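Local coordinates for protein interferon gamma (Paralichthys olivaceus, PDB 6F1E) that acts as a homodimeric type II interferon, a secreted cytokine that binds interferon gamma receptor 1 and activates macrophages and neutrophils, at residues 12-15 with 16-20. Residues are numbered along the deposited sequence; the frame is centred on the assembly and turned at random.
Sequences QNLL and QHYNI
The last turn of helix 5-17, where Leu14 and Tyr18 still meet in helical spacing, shows how helical bonding can weaken and divide toward a helix end. Tyr18 N donates to Leu14 O at 3.0 Å, in the carbonyl plane and with an N-H...O angle of 145°, although Tyr18 itself has left helical backbone angles. Two residues earlier, Gln16 N is already shared between two weak bonds, to Gln12 O (3.4 Å) and to Asn13 O (3.2 Å). With CG beside the backbone N and anti to the carbonyl carbon (chi1 -74°), the Tyr18 ring goes out to the flank of the helix, where CD2 comes within 3.4 Å of Leu14 O, which lies at the ring edge, near its plane. Farther out, Leu14 CD2 approaches Tyr18 CE2 at 4.3 Å, while His17 CD2 stands 3.5 Å above the centre of one ring face. Gln16, bent at chi2 (70°), folds its amide back over the preceding turn near Gln12 O. Beyond this turn Leu15 and Ile20 touch Arg25 of helix 22-25; Leu14 packs on helix 89-107 and on Leu136 of the second subunit, whose Phe129 meets the Tyr18 ring, so this weakly bonded end is built into the intertwined dimer.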
loop_
_atom_site.group_PDB
_atom_site.type_symbol
_atom_site.label_atom_id
_atom_site.label_comp_id
_atom_site.label_asym_id
_atom_site.label_seq_id
_atom_site.Cartn_x
_atom_site.Cartn_y
_atom_site.Cartn_z
ATOM N N GLN A 12 -26.249 0.891 -13.320
ATOM C CA GLN A 12 -27.512 0.155 -13.202
ATOM C C GLN A 12 -27.637 -0.948 -14.261
ATOM O O GLN A 12 -27.884 -2.089 -13.899
ATOM C CB GLN A 12 -28.715 1.095 -13.251
ATOM C CG GLN A 12 -28.731 2.213 -12.195
ATOM C CD GLN A 12 -28.254 1.763 -10.821
ATOM O OE1 GLN A 12 -27.241 2.273 -10.315
ATOM N NE2 GLN A 12 -28.968 0.787 -10.216
ATOM N N ASN A 13 -27.386 -0.637 -15.537
ATOM C CA ASN A 13 -27.453 -1.661 -16.599
ATOM C C ASN A 13 -26.511 -2.787 -16.259
ATOM O O ASN A 13 -26.842 -3.954 -16.419
ATOM C CB ASN A 13 -27.075 -1.146 -18.008
ATOM C CG ASN A 13 -27.925 0.034 -18.480
ATOM O OD1 ASN A 13 -28.732 0.608 -17.733
ATOM N ND2 ASN A 13 -27.710 0.426 -19.734
ATOM N N LEU A 14 -25.320 -2.447 -15.797
ATOM C CA LEU A 14 -24.353 -3.491 -15.417
ATOM C C LEU A 14 -24.841 -4.431 -14.312
ATOM O O LEU A 14 -24.575 -5.656 -14.338
ATOM C CB LEU A 14 -23.030 -2.867 -15.028
ATOM C CG LEU A 14 -22.263 -2.493 -16.286
ATOM C CD1 LEU A 14 -21.329 -1.348 -15.935
ATOM C CD2 LEU A 14 -21.511 -3.698 -16.857
ATOM N N LEU A 15 -25.557 -3.853 -13.355
ATOM C CA LEU A 15 -26.042 -4.621 -12.220
ATOM C C LEU A 15 -27.070 -5.682 -12.626
ATOM O O LEU A 15 -27.228 -6.686 -11.932
ATOM C CB LEU A 15 -26.571 -3.679 -11.136
ATOM C CG LEU A 15 -25.449 -2.931 -10.393
ATOM C CD1 LEU A 15 -25.991 -1.695 -9.677
ATOM C CD2 LEU A 15 -24.705 -3.872 -9.445
ATOM N N GLN A 16 -27.735 -5.484 -13.763
ATOM C CA GLN A 16 -28.554 -6.552 -14.351
ATOM C C GLN A 16 -27.762 -7.857 -14.611
ATOM O O GLN A 16 -28.200 -8.909 -14.187
ATOM C CB GLN A 16 -29.283 -6.079 -15.633
ATOM C CG GLN A 16 -30.733 -5.631 -15.423
ATOM C CD GLN A 16 -30.869 -4.324 -14.662
ATOM O OE1 GLN A 16 -30.876 -3.254 -15.266
ATOM N NE2 GLN A 16 -31.008 -4.407 -13.334
ATOM N N HIS A 17 -26.607 -7.791 -15.273
ATOM C CA HIS A 17 -25.795 -8.998 -15.516
ATOM C C HIS A 17 -25.143 -9.454 -14.222
ATOM O O HIS A 17 -24.895 -10.644 -14.055
ATOM C CB HIS A 17 -24.709 -8.736 -16.588
ATOM C CG HIS A 17 -23.755 -9.885 -16.828
ATOM N ND1 HIS A 17 -23.923 -10.797 -17.848
ATOM C CD2 HIS A 17 -22.595 -10.234 -16.211
ATOM C CE1 HIS A 17 -22.930 -11.673 -17.829
ATOM N NE2 HIS A 17 -22.106 -11.351 -16.848
ATOM N N TYR A 18 -24.819 -8.502 -13.336
ATOM C CA TYR A 18 -24.031 -8.782 -12.120
ATOM C C TYR A 18 -24.982 -8.753 -10.939
ATOM O O TYR A 18 -24.992 -7.812 -10.138
ATOM C CB TYR A 18 -22.893 -7.776 -11.983
ATOM C CG TYR A 18 -21.771 -8.028 -12.955
ATOM C CD1 TYR A 18 -20.938 -9.134 -12.788
ATOM C CD2 TYR A 18 -21.550 -7.197 -14.064
ATOM C CE1 TYR A 18 -19.900 -9.400 -13.672
ATOM C CE2 TYR A 18 -20.506 -7.467 -14.960
ATOM C CZ TYR A 18 -19.684 -8.573 -14.750
ATOM O OH TYR A 18 -18.639 -8.893 -15.581
ATOM N N ASN A 19 -25.795 -9.802 -10.876
ATOM C CA ASN A 19 -27.014 -9.837 -10.077
ATOM C C ASN A 19 -26.756 -10.709 -8.900
ATOM O O ASN A 19 -26.272 -11.830 -9.071
ATOM C CB ASN A 19 -28.157 -10.458 -10.874
ATOM C CG ASN A 19 -29.499 -9.976 -10.402
ATOM O OD1 ASN A 19 -29.853 -10.131 -9.230
ATOM N ND2 ASN A 19 -30.250 -9.353 -11.307
ATOM N N ILE A 20 -27.059 -10.215 -7.704
ATOM C CA ILE A 20 -26.889 -11.042 -6.516
ATOM C C ILE A 20 -27.999 -10.780 -5.540
ATOM O O ILE A 20 -28.729 -9.779 -5.664
ATOM C CB ILE A 20 -25.516 -10.831 -5.842
ATOM C CG1 ILE A 20 -25.278 -9.360 -5.509
ATOM C CG2 ILE A 20 -24.391 -11.369 -6.730
ATOM C CD1 ILE A 20 -24.249 -9.184 -4.426
#